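Local coordinates for protein 1-Cys peroxiredoxin (Vibrio vulnificus MO6-24/O, PDB 5K2I) that probably reduces peroxides as a 1-Cys peroxiredoxin of the thioredoxin superfamily and appears to be involved in scavenging hydrogen peroxide and nitric oxide, at residues 136-141 with 150-155. Sequence-based numbering, arbitrary orientation.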
loop_
_atom_site.group_PDB
_atom_site.type_symbol
_atom_site.label_atom_id
_atom_site.label_comp_id
_atom_site.label_asym_id
_atom_site.label_seq_id
_atom_site.Cartn_x
_atom_site.Cartn_y
_atom_site.Cartn_z
ATOM N N THR A 136 10.916 -4.283 20.371
ATOM C CA THR A 136 10.992 -3.666 19.039
ATOM C C THR A 136 9.583 -3.490 18.495
ATOM O O THR A 136 8.790 -4.417 18.567
ATOM C CB THR A 136 11.803 -4.524 18.043
ATOM O OG1 THR A 136 13.166 -4.617 18.476
ATOM C CG2 THR A 136 11.767 -3.909 16.656
ATOM N N LEU A 137 9.267 -2.312 17.965
ATOM C CA LEU A 137 7.982 -2.073 17.304
ATOM C C LEU A 137 8.223 -1.285 16.027
ATOM O O LEU A 137 8.734 -0.151 16.070
ATOM C CB LEU A 137 7.014 -1.308 18.212
ATOM C CG LEU A 137 5.745 -0.771 17.532
ATOM C CD1 LEU A 137 4.875 -1.899 17.002
ATOM C CD2 LEU A 137 4.957 0.068 18.517
ATOM N N ASN A 138 7.861 -1.889 14.895
ATOM C CA ASN A 138 7.962 -1.241 13.589
ATOM C C ASN A 138 6.565 -1.086 13.021
ATOM O O ASN A 138 5.873 -2.078 12.821
ATOM C CB ASN A 138 8.829 -2.057 12.618
ATOM C CG ASN A 138 10.264 -2.211 13.084
ATOM O OD1 ASN A 138 10.796 -1.348 13.770
ATOM N ND2 ASN A 138 10.902 -3.317 12.697
ATOM N N VAL A 139 6.146 0.151 12.771
ATOM C CA VAL A 139 4.803 0.436 12.273
ATOM C C VAL A 139 4.887 0.951 10.838
ATOM O O VAL A 139 5.753 1.778 10.516
ATOM C CB VAL A 139 4.083 1.473 13.177
ATOM C CG1 VAL A 139 2.677 1.721 12.681
ATOM C CG2 VAL A 139 4.059 0.984 14.632
ATOM N N GLU A 140 4.008 0.455 9.973
ATOM C CA GLU A 140 3.971 0.939 8.588
ATOM C C GLU A 140 3.718 2.448 8.547
ATOM O O GLU A 140 2.902 2.972 9.299
ATOM C CB GLU A 140 2.891 0.196 7.781
ATOM C CG GLU A 140 2.867 0.552 6.284
ATOM C CD GLU A 140 1.692 -0.034 5.513
ATOM O OE1 GLU A 140 0.630 -0.317 6.108
ATOM O OE2 GLU A 140 1.831 -0.183 4.277
ATOM N N ALA A 141 4.438 3.145 7.673
ATOM C CA ALA A 141 4.136 4.547 7.379
ATOM C C ALA A 141 4.015 4.674 5.871
ATOM O O ALA A 141 4.995 4.989 5.188
ATOM C CB ALA A 141 5.212 5.481 7.925
ATOM N N ALA A 150 9.637 -8.653 7.369
ATOM C CA ALA A 150 10.150 -9.690 8.262
ATOM C C ALA A 150 11.675 -9.614 8.370
ATOM O O ALA A 150 12.233 -9.881 9.429
ATOM C CB ALA A 150 9.712 -11.074 7.791
ATOM N N GLU A 151 12.349 -9.223 7.285
ATOM C CA GLU A 151 13.806 -9.055 7.326
ATOM C C GLU A 151 14.228 -7.971 8.310
ATOM O O GLU A 151 15.288 -8.078 8.926
ATOM C CB GLU A 151 14.373 -8.715 5.941
ATOM C CG GLU A 151 14.397 -9.873 4.960
ATOM C CD GLU A 151 15.530 -10.875 5.194
ATOM O OE1 GLU A 151 16.427 -10.631 6.036
ATOM O OE2 GLU A 151 15.522 -11.922 4.512
ATOM N N THR A 152 13.417 -6.924 8.440
ATOM C CA THR A 152 13.696 -5.864 9.405
ATOM C C THR A 152 13.717 -6.452 10.808
ATOM O O THR A 152 14.582 -6.121 11.616
ATOM C CB THR A 152 12.655 -4.737 9.348
ATOM O OG1 THR A 152 12.352 -4.435 7.982
ATOM C CG2 THR A 152 13.180 -3.482 10.046
ATOM N N ILE A 153 12.760 -7.332 11.083
ATOM C CA ILE A 153 12.680 -7.991 12.381
ATOM C C ILE A 153 13.870 -8.928 12.587
ATOM O O ILE A 153 14.498 -8.927 13.645
ATOM C CB ILE A 153 11.350 -8.768 12.519
ATOM C CG1 ILE A 153 10.165 -7.794 12.621
ATOM C CG2 ILE A 153 11.389 -9.727 13.712
ATOM C CD1 ILE A 153 10.144 -6.958 13.894
ATOM N N LEU A 154 14.188 -9.714 11.562
ATOM C CA LEU A 154 15.327 -10.616 11.632
ATOM C C LEU A 154 16.609 -9.857 11.976
ATOM O O LEU A 154 17.406 -10.308 12.794
ATOM C CB LEU A 154 15.487 -11.371 10.310
ATOM C CG LEU A 154 16.653 -12.355 10.247
ATOM C CD1 LEU A 154 16.462 -13.498 11.245
ATOM C CD2 LEU A 154 16.818 -12.892 8.835
ATOM N N ALA A 155 16.788 -8.688 11.371
ATOM C CA ALA A 155 17.993 -7.900 11.600
ATOM C C ALA A 155 18.006 -7.280 12.994
ATOM O O ALA A 155 19.069 -7.031 13.562
ATOM C CB ALA A 155 18.125 -6.825 10.546
#
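T152 OG1 accepts a hydrogen bond from the backbone N of N149, the residue just ahead of helix 150-156, a bond of the kind made in the first turn of a helix. With its hydroxyl turned back to the helix end, T152 offers its methyl to N138 on the strand: CG2 lies anti to the backbone N and comes within 4.4 Å of N138 CG. The amide end of N138 thus meets two carbon tips, T152 CG2 and I153 CD1, and no hydrogen bond crosses between 136-141 and 150-155. I153 runs past N138 in the opposite sense; with CG1 beside the backbone N (chi1 -69°), its CD1 also approaches T136 CG2, a loose 4.4 Å touch. The contact is small, burying 121 Å² in all, and the axes of 136-139 and 150-155 pass 10.1 Å apart, close to antiparallel at 159°. This is the closing beta-beta-alpha unit of a thioredoxin fold: strand 133-139 pairs antiparallel with 120-130, and the C-terminal helix lies over the face that carries T136 and N138. L137 and V139 point to the other face, touching I2 and M1, while I153 continues inward onto I128 of strand 120-130 and Y56 of helix 53-65.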